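Local coordinates for protein putative angiotensinogen (Lampetra fluviatilis, PDB 5INW) that inhibits thrombin as a member of the serpin family, with heparin binding the protein and promoting the inhibition through a template mechanism, at residues Gly123-Thr128 / Asp378-Thr383; Val245-Gly250 / Glu407-Thr412; Lys351-Val356 / Lys396-Val401. The protein carries 1 engineered substitution. All coordinates share one frame; numbering follows the deposited sequence.

Interaction 1 (Gly123-Thr128 / Asp378-Thr383); sequences GANGST and DLSRIT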
loop_
_atom_site.group_PDB
_atom_site.type_symbol
_atom_site.label_atom_id
_atom_site.label_comp_id
_atom_site.label_asym_id
_atom_site.label_seq_id
_atom_site.Cartn_x
_atom_site.Cartn_y
_atom_site.Cartn_z
ATOM N N GLY A 123 -15.853 0.152 -14.501
ATOM C CA GLY A 123 -16.101 -0.301 -15.871
ATOM C C GLY A 123 -16.475 -1.779 -16.055
ATOM O O GLY A 123 -16.594 -2.251 -17.191
ATOM N N ALA A 124 -16.644 -2.520 -14.968
ATOM C CA ALA A 124 -16.826 -3.944 -15.100
ATOM C C ALA A 124 -18.271 -4.168 -15.211
ATOM O O ALA A 124 -19.087 -3.379 -14.710
ATOM C CB ALA A 124 -16.289 -4.688 -13.896
ATOM N N ASN A 125 -18.597 -5.251 -15.901
ATOM C CA ASN A 125 -19.922 -5.836 -15.771
ATOM C C ASN A 125 -19.922 -7.366 -15.632
ATOM O O ASN A 125 -18.907 -8.019 -15.819
ATOM C CB ASN A 125 -20.821 -5.392 -16.902
ATOM C CG ASN A 125 -22.204 -5.079 -16.399
ATOM O OD1 ASN A 125 -22.391 -4.292 -15.453
ATOM N ND2 ASN A 125 -23.179 -5.735 -16.965
ATOM N N GLY A 126 -21.058 -7.908 -15.206
ATOM C CA GLY A 126 -21.252 -9.356 -15.125
ATOM C C GLY A 126 -20.402 -10.067 -14.081
ATOM O O GLY A 126 -20.228 -9.565 -12.952
ATOM N N SER A 127 -19.911 -11.249 -14.448
ATOM C CA SER A 127 -19.043 -12.037 -13.569
ATOM C C SER A 127 -17.842 -11.186 -13.059
ATOM O O SER A 127 -17.511 -11.241 -11.866
ATOM C CB SER A 127 -18.526 -13.324 -14.278
ATOM O OG SER A 127 -17.491 -13.010 -15.229
ATOM N N THR A 128 -17.239 -10.391 -13.960
ATOM C CA THR A 128 -16.093 -9.554 -13.641
ATOM C C THR A 128 -16.350 -8.519 -12.530
ATOM O O THR A 128 -15.573 -8.429 -11.590
ATOM C CB THR A 128 -15.619 -8.862 -14.906
ATOM O OG1 THR A 128 -15.380 -9.869 -15.897
ATOM C CG2 THR A 128 -14.333 -8.059 -14.647
ATOM N N ASP A 378 -15.505 -9.164 -18.844
ATOM C CA ASP A 378 -16.472 -8.153 -19.177
ATOM C C ASP A 378 -16.155 -6.749 -18.575
ATOM O O ASP A 378 -16.496 -6.443 -17.413
ATOM C CB ASP A 378 -17.842 -8.656 -18.725
ATOM C CG ASP A 378 -18.998 -7.695 -19.064
ATOM O OD1 ASP A 378 -18.806 -6.458 -19.259
ATOM O OD2 ASP A 378 -20.136 -8.197 -19.130
ATOM N N LEU A 379 -15.583 -5.885 -19.423
ATOM C CA LEU A 379 -15.410 -4.466 -19.107
ATOM C C LEU A 379 -16.241 -3.599 -20.029
ATOM O O LEU A 379 -15.769 -2.615 -20.609
ATOM C CB LEU A 379 -13.949 -4.101 -19.207
ATOM C CG LEU A 379 -13.092 -4.838 -18.178
ATOM C CD1 LEU A 379 -11.637 -4.444 -18.379
ATOM C CD2 LEU A 379 -13.539 -4.546 -16.734
ATOM N N SER A 380 -17.514 -3.947 -20.112
ATOM C CA SER A 380 -18.388 -3.368 -21.098
ATOM C C SER A 380 -18.999 -2.043 -20.669
ATOM O O SER A 380 -19.663 -1.407 -21.512
ATOM C CB SER A 380 -19.504 -4.358 -21.457
ATOM O OG SER A 380 -20.501 -4.428 -20.454
ATOM N N ARG A 381 -18.853 -1.659 -19.386
ATOM C CA ARG A 381 -19.259 -0.329 -18.917
ATOM C C ARG A 381 -18.258 0.725 -19.342
ATOM O O ARG A 381 -18.585 1.906 -19.298
ATOM C CB ARG A 381 -19.445 -0.254 -17.388
ATOM C CG ARG A 381 -20.755 -0.821 -16.805
ATOM C CD ARG A 381 -20.826 -0.572 -15.282
ATOM N NE ARG A 381 -21.858 -1.364 -14.605
ATOM C CZ ARG A 381 -23.010 -0.914 -14.079
ATOM N NH1 ARG A 381 -23.347 0.384 -14.071
ATOM N NH2 ARG A 381 -23.854 -1.790 -13.519
ATOM N N ILE A 382 -17.050 0.316 -19.739
ATOM C CA ILE A 382 -16.032 1.253 -20.235
ATOM C C ILE A 382 -16.339 1.708 -21.645
ATOM O O ILE A 382 -16.376 2.895 -21.932
ATOM C CB ILE A 382 -14.605 0.652 -20.232
ATOM C CG1 ILE A 382 -14.196 0.251 -18.823
ATOM C CG2 ILE A 382 -13.545 1.647 -20.727
ATOM C CD1 ILE A 382 -12.870 -0.483 -18.750
ATOM N N THR A 383 -16.494 0.741 -22.534
ATOM C CA THR A 383 -16.820 1.015 -23.947
ATOM C C THR A 383 -17.433 -0.192 -24.598
ATOM O O THR A 383 -17.152 -1.295 -24.199
ATOM C CB THR A 383 -15.578 1.414 -24.747
ATOM O OG1 THR A 383 -15.937 1.611 -26.110
ATOM C CG2 THR A 383 -14.498 0.362 -24.672
#
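Asn-125 lays its CB against the carboxylate of Asp-378, 3.3 Å from OD1, and turns its amide to Arg-381. The amide OD1 accepts a bent bond from Arg-381 NE at 3.1 Å. The amide and guanidinium planes stand 57° apart. The backbones also join directly. Asn-125 N gives an almost straight bond to Asp-378 O at 2.8 Å. Arg-381 N reaches Gly-123 O at 3.2 Å with a more bent bond. Gly-123 CA packs 3.6 Å from Ile-382 CG1. Leu-379 puts CD2 4.0 Å from Ala-124 CB and adds an apolar patch.

Thr-128, near the start of helix 126-136, closes the far end. Its OG1 accepts from Asp-378 N at 3.0 Å and is also hydrogen-bonded to Ser-371. With CG anti to its own N (chi1 -178°), the Asp-378 carboxylate lies against Asn-125 CB. Its OD1 accepts from Ser-380 N, which makes an Asx turn, and also from Ser-380 OG. Ser-380 OG comes in on the syn lone pair. The contact thus fastens the turn before helix 126-136 to the loop that leads into strand 389-401. Two donors on OD1 would probably hold the carboxylate in one rotation and stabilise its negative charge, while the main-chain N and O of Asp-378 are left to bond the facing segment.

Interaction 2 (Val245-Gly250 / Glu407-Thr412); sequences VIYFKG and EAKAET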
loop_
_atom_site.group_PDB
_atom_site.type_symbol
_atom_site.label_atom_id
_atom_site.label_comp_id
_atom_site.label_asym_id
_atom_site.label_seq_id
_atom_site.Cartn_x
_atom_site.Cartn_y
_atom_site.Cartn_z
ATOM N N VAL A 245 -1.136 6.512 -7.596
ATOM C CA VAL A 245 0.009 6.713 -6.737
ATOM C C VAL A 245 -0.438 7.252 -5.383
ATOM O O VAL A 245 -1.407 7.983 -5.290
ATOM C CB VAL A 245 1.026 7.688 -7.335
ATOM C CG1 VAL A 245 1.348 7.235 -8.722
ATOM C CG2 VAL A 245 0.477 9.102 -7.356
ATOM N N ILE A 246 0.395 7.002 -4.388
ATOM C CA ILE A 246 0.162 7.440 -3.036
ATOM C C ILE A 246 1.506 7.687 -2.394
ATOM O O ILE A 246 2.437 6.882 -2.523
ATOM C CB ILE A 246 -0.684 6.398 -2.361
ATOM C CG1 ILE A 246 -0.914 6.680 -0.917
ATOM C CG2 ILE A 246 -0.055 5.026 -2.490
ATOM C CD1 ILE A 246 -2.052 5.784 -0.463
ATOM N N TYR A 247 1.600 8.835 -1.739
ATOM C CA TYR A 247 2.810 9.330 -1.137
ATOM C C TYR A 247 2.513 9.727 0.285
ATOM O O TYR A 247 1.588 10.514 0.497
ATOM C CB TYR A 247 3.293 10.569 -1.871
ATOM C CG TYR A 247 4.478 11.234 -1.206
ATOM C CD1 TYR A 247 5.736 10.789 -1.458
ATOM C CD2 TYR A 247 4.319 12.296 -0.290
ATOM C CE1 TYR A 247 6.826 11.376 -0.859
ATOM C CE2 TYR A 247 5.400 12.887 0.343
ATOM C CZ TYR A 247 6.670 12.417 0.047
ATOM O OH TYR A 247 7.841 12.937 0.595
ATOM N N PHE A 248 3.323 9.224 1.225
ATOM C CA PHE A 248 3.244 9.566 2.640
ATOM C C PHE A 248 4.584 10.077 3.154
ATOM O O PHE A 248 5.627 9.458 2.882
ATOM C CB PHE A 248 2.861 8.303 3.417
ATOM C CG PHE A 248 3.153 8.359 4.897
ATOM C CD1 PHE A 248 2.335 9.086 5.750
ATOM C CD2 PHE A 248 4.209 7.651 5.432
ATOM C CE1 PHE A 248 2.591 9.143 7.098
ATOM C CE2 PHE A 248 4.475 7.696 6.793
ATOM C CZ PHE A 248 3.652 8.425 7.628
ATOM N N LYS A 249 4.583 11.197 3.883
ATOM C CA LYS A 249 5.796 11.612 4.598
ATOM C C LYS A 249 5.449 12.152 5.955
ATOM O O LYS A 249 4.888 13.235 6.069
ATOM C CB LYS A 249 6.621 12.634 3.842
ATOM C CG LYS A 249 7.971 12.930 4.493
ATOM C CD LYS A 249 8.745 13.922 3.646
ATOM C CE LYS A 249 9.964 14.418 4.374
ATOM N NZ LYS A 249 10.506 15.612 3.679
ATOM N N GLY A 250 5.809 11.373 6.974
ATOM C CA GLY A 250 5.496 11.678 8.346
ATOM C C GLY A 250 6.728 11.858 9.194
ATOM O O GLY A 250 7.631 11.060 9.180
ATOM N N GLU A 407 9.313 8.077 4.935
ATOM C CA GLU A 407 8.843 8.477 3.634
ATOM C C GLU A 407 8.452 7.204 2.951
ATOM O O GLU A 407 9.181 6.203 3.053
ATOM C CB GLU A 407 9.949 9.154 2.860
ATOM C CG GLU A 407 9.434 10.274 1.952
ATOM C CD GLU A 407 10.319 10.580 0.750
ATOM O OE1 GLU A 407 10.453 11.770 0.440
ATOM O OE2 GLU A 407 10.864 9.634 0.098
ATOM N N ALA A 408 7.272 7.186 2.324
ATOM C CA ALA A 408 6.757 5.961 1.669
ATOM C C ALA A 408 5.987 6.320 0.434
ATOM O O ALA A 408 5.110 7.169 0.526
ATOM C CB ALA A 408 5.876 5.132 2.607
ATOM N N LYS A 409 6.286 5.638 -0.679
ATOM C CA LYS A 409 5.618 5.817 -1.960
ATOM C C LYS A 409 5.014 4.477 -2.329
ATOM O O LYS A 409 5.609 3.466 -2.035
ATOM C CB LYS A 409 6.640 6.133 -3.039
ATOM C CG LYS A 409 7.217 7.520 -3.014
ATOM C CD LYS A 409 8.547 7.617 -3.794
ATOM C CE LYS A 409 9.477 8.681 -3.168
ATOM N NZ LYS A 409 10.940 8.336 -3.077
ATOM N N ALA A 410 3.876 4.483 -3.014
ATOM C CA ALA A 410 3.398 3.324 -3.765
ATOM C C ALA A 410 2.817 3.762 -5.089
ATOM O O ALA A 410 2.387 4.882 -5.227
ATOM C CB ALA A 410 2.335 2.559 -2.978
ATOM N N GLU A 411 2.758 2.830 -6.029
ATOM C CA GLU A 411 2.319 3.066 -7.410
ATOM C C GLU A 411 1.663 1.785 -7.892
ATOM O O GLU A 411 2.318 0.743 -7.887
ATOM C CB GLU A 411 3.544 3.198 -8.262
ATOM C CG GLU A 411 4.570 4.229 -7.825
ATOM C CD GLU A 411 5.773 4.277 -8.749
ATOM O OE1 GLU A 411 6.110 3.258 -9.413
ATOM O OE2 GLU A 411 6.402 5.350 -8.795
ATOM N N THR A 412 0.392 1.857 -8.278
ATOM C CA THR A 412 -0.272 0.751 -8.922
ATOM C C THR A 412 -0.623 1.157 -10.341
ATOM O O THR A 412 -1.190 2.213 -10.567
ATOM C CB THR A 412 -1.543 0.452 -8.201
ATOM O OG1 THR A 412 -1.228 0.356 -6.806
ATOM C CG2 THR A 412 -2.188 -0.820 -8.719
#
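Tyr-247 and Glu-407 meet tip to tip. The phenol OH gives a hydrogen bond to Glu-407 OE1 at 2.9 Å. The oxygen is met from above the carboxylate plane, and ring and carboxylate stand 69° apart. Lys-409 lies beside the ring, pointing the same way, with CG 3.9 Å from Tyr-247 CD1 at the ring edge. Its NZ forms a salt bridge to Glu-407 OE2 at 3.4 Å, in which the hydrogen bond is weak. Lys-249 crosses the Glu-407 side chain on the same face of the sheet, CG to CG at 4.0 Å. With CG anti to the backbone N (chi1 174°), the Tyr-247 ring extends over the sheet toward Glu-407.

The other face is apolar. Ile-246 CG2 touches Ala-410 CB at 3.5 Å. Phe-248 turns the edge of its ring, at CD2, to Ala-408 CB at 4.1 Å, and one ring face lies over Gly-250 N.

The backbones set this register. Ile-246 pairs with Ala-410 and Phe-248 with Ala-408, each pair exchanging two N-H...O bonds. Tyr-247 with Lys-409 is a non-hydrogen-bonded pair between them. Further out, strand 168-179 bonds the far edge of strand 238-251. Tyr-302 packs edge-to-face with Phe-248. Phe-26 of the separate C-terminal peptide chain packs on Phe-248, Ala-408 and Ala-410.

Strand 405-417 lies between strands 238-251 and 389-401. Its position corresponds to s4A, the hinge and the part of the reactive loop before the cleavage point, inserted between s3A and s5A of serpin sheet A. This is the hallmark of a loop-cleaved serpin.

Interaction 3 (Lys351-Val356 / Lys396-Val401); sequences KFKISV and KSVLHV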
loop_
_atom_site.group_PDB
_atom_site.type_symbol
_atom_site.label_atom_id
_atom_site.label_comp_id
_atom_site.label_asym_id
_atom_site.label_seq_id
_atom_site.Cartn_x
_atom_site.Cartn_y
_atom_site.Cartn_z
ATOM N N LYS A 351 17.747 2.095 10.286
ATOM C CA LYS A 351 17.602 3.198 9.322
ATOM C C LYS A 351 17.913 2.544 7.963
ATOM O O LYS A 351 18.951 1.882 7.794
ATOM C CB LYS A 351 18.607 4.303 9.662
ATOM C CG LYS A 351 18.811 5.438 8.658
ATOM C CD LYS A 351 19.847 6.413 9.233
ATOM C CE LYS A 351 20.574 7.292 8.222
ATOM N NZ LYS A 351 19.731 8.305 7.502
ATOM N N PHE A 352 17.000 2.684 7.015
ATOM C CA PHE A 352 17.071 1.919 5.785
ATOM C C PHE A 352 16.136 2.469 4.753
ATOM O O PHE A 352 15.194 3.179 5.093
ATOM C CB PHE A 352 16.678 0.470 6.041
ATOM C CG PHE A 352 15.285 0.300 6.598
ATOM C CD1 PHE A 352 15.058 0.400 7.950
ATOM C CD2 PHE A 352 14.203 0.044 5.776
ATOM C CE1 PHE A 352 13.773 0.254 8.469
ATOM C CE2 PHE A 352 12.920 -0.104 6.292
ATOM C CZ PHE A 352 12.710 -0.007 7.645
ATOM N N LYS A 353 16.438 2.163 3.491
ATOM C CA LYS A 353 15.536 2.404 2.356
ATOM C C LYS A 353 15.425 1.073 1.615
ATOM O O LYS A 353 16.427 0.557 1.120
ATOM C CB LYS A 353 16.071 3.500 1.438
ATOM C CG LYS A 353 15.025 4.066 0.494
ATOM C CD LYS A 353 15.591 5.220 -0.320
ATOM C CE LYS A 353 14.485 6.078 -0.926
ATOM N NZ LYS A 353 15.029 6.875 -2.077
ATOM N N ILE A 354 14.228 0.506 1.593
ATOM C CA ILE A 354 13.949 -0.696 0.811
ATOM C C ILE A 354 12.852 -0.455 -0.219
ATOM O O ILE A 354 11.966 0.353 0.024
ATOM C CB ILE A 354 13.534 -1.882 1.696
ATOM C CG1 ILE A 354 12.203 -1.652 2.431
ATOM C CG2 ILE A 354 14.638 -2.223 2.678
ATOM C CD1 ILE A 354 11.440 -2.932 2.675
ATOM N N SER A 355 12.918 -1.120 -1.366
ATOM C CA SER A 355 11.842 -1.038 -2.369
ATOM C C SER A 355 11.520 -2.384 -2.919
ATOM O O SER A 355 12.392 -3.205 -3.036
ATOM C CB SER A 355 12.192 -0.087 -3.501
ATOM O OG SER A 355 13.452 -0.361 -4.038
ATOM N N VAL A 356 10.252 -2.620 -3.241
ATOM C CA VAL A 356 9.718 -3.953 -3.595
ATOM C C VAL A 356 8.858 -3.796 -4.839
ATOM O O VAL A 356 8.200 -2.781 -4.988
ATOM C CB VAL A 356 8.831 -4.461 -2.446
ATOM C CG1 VAL A 356 8.254 -5.836 -2.763
ATOM C CG2 VAL A 356 9.600 -4.436 -1.111
ATOM N N LYS A 396 4.331 -1.266 -7.070
ATOM C CA LYS A 396 5.719 -0.917 -6.742
ATOM C C LYS A 396 5.652 0.008 -5.510
ATOM O O LYS A 396 4.778 0.898 -5.429
ATOM C CB LYS A 396 6.316 -0.218 -7.954
ATOM C CG LYS A 396 7.815 -0.290 -8.081
ATOM C CD LYS A 396 8.556 0.838 -7.325
ATOM C CE LYS A 396 10.075 0.641 -7.348
ATOM N NZ LYS A 396 10.802 1.936 -7.353
ATOM N N SER A 397 6.504 -0.217 -4.515
ATOM C CA SER A 397 6.485 0.615 -3.286
ATOM C C SER A 397 7.842 0.823 -2.657
ATOM O O SER A 397 8.706 0.009 -2.840
ATOM C CB SER A 397 5.543 -0.010 -2.267
ATOM O OG SER A 397 6.019 -1.310 -1.992
ATOM N N VAL A 398 8.025 1.915 -1.928
ATOM C CA VAL A 398 9.288 2.217 -1.269
ATOM C C VAL A 398 9.090 2.684 0.182
ATOM O O VAL A 398 8.160 3.419 0.458
ATOM C CB VAL A 398 10.051 3.324 -1.991
ATOM C CG1 VAL A 398 11.470 3.469 -1.404
ATOM C CG2 VAL A 398 10.129 3.051 -3.472
ATOM N N LEU A 399 9.967 2.240 1.092
ATOM C CA LEU A 399 9.899 2.596 2.504
ATOM C C LEU A 399 11.251 3.132 2.919
ATOM O O LEU A 399 12.234 2.479 2.712
ATOM C CB LEU A 399 9.494 1.391 3.380
ATOM C CG LEU A 399 9.457 1.687 4.889
ATOM C CD1 LEU A 399 8.496 2.835 5.217
ATOM C CD2 LEU A 399 9.101 0.438 5.690
ATOM N N HIS A 400 11.273 4.333 3.471
ATOM C CA HIS A 400 12.481 4.977 3.901
ATOM C C HIS A 400 12.230 5.393 5.338
ATOM O O HIS A 400 11.360 6.167 5.607
ATOM C CB HIS A 400 12.801 6.173 2.975
ATOM C CG HIS A 400 14.143 6.821 3.211
ATOM N ND1 HIS A 400 14.417 8.128 2.843
ATOM C CD2 HIS A 400 15.279 6.356 3.793
ATOM C CE1 HIS A 400 15.663 8.436 3.175
ATOM N NE2 HIS A 400 16.211 7.373 3.744
ATOM N N VAL A 401 12.947 4.797 6.260
ATOM C CA VAL A 401 12.926 5.203 7.645
ATOM C C VAL A 401 14.270 5.892 7.994
ATOM O O VAL A 401 15.357 5.395 7.636
ATOM C CB VAL A 401 12.668 3.979 8.565
ATOM C CG1 VAL A 401 12.734 4.378 10.032
ATOM C CG2 VAL A 401 11.311 3.352 8.226
#
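Leu-399 N gives Ile-354 O the shortest bond of this contact, 2.9 Å and almost straight at 172°. It belongs to an antiparallel pair in serpin sheet A, where strands 345-359 and 389-401 correspond to s6A and s5A. Phe-352 with Val-401 and Val-356 with Ser-397 repeat the doubly bonded pattern, giving six backbone bonds in all.

The Phe-352 side chain carries much of the apolar face. CG sits between its backbone N and carbonyl carbon (chi1 59°), and this turns the ring toward strand 389-401. Val-401 CB lies over one ring face, and its CG2 comes 3.7 Å from Phe-352 CZ. Leu-399 CD2 meets the ring edge at CE2, 3.9 Å away. Pro-33 of the C-terminal peptide chain also packs on the ring. An alanine at Phe-352 would probably open a gap beside Val-401 and Leu-399 and leave both with more room to turn. Ile-354 lies beside Leu-399, CG1 to CB at 4.2 Å. Ser-397 OG on this face bonds Phe-107 O.

The opposite face is more polar. Lys-353 runs extended across His-400, its CD over one face of the imidazole and offset toward the rim. Its CE then meets Val-398 CG1 at 4.0 Å. The imidazole edge points back to the backbone: Phe-352 O lies in the ring plane at that edge, 3.4 Å from His-400 CD2, and also accepts from Val-401 N.

From the N terminus, Gly-123-Thr-128 comes first and waits for Asp-378-Thr-383, so interaction 1 closes a loop of 249 residues. Val-245-Gly-250 opens interaction 2 inside it, and Lys-351-Val-356 opens interaction 3. Interaction 1 closes before either of these, so it crosses both. Interaction 3 closes next, at Lys-396-Val-401, and is nested within interaction 2, which ends at Glu-407-Thr-412. Interactions 2 and 3 touch in one sheet: Glu-407 O meets His-400 N and Glu-411 N meets Lys-396 O, probably as hydrogen bonds. Together they span four adjacent strands. Interaction 1 lies apart, its nearest atoms about 14 Å from those of interaction 2, and ties a helix start to a loop.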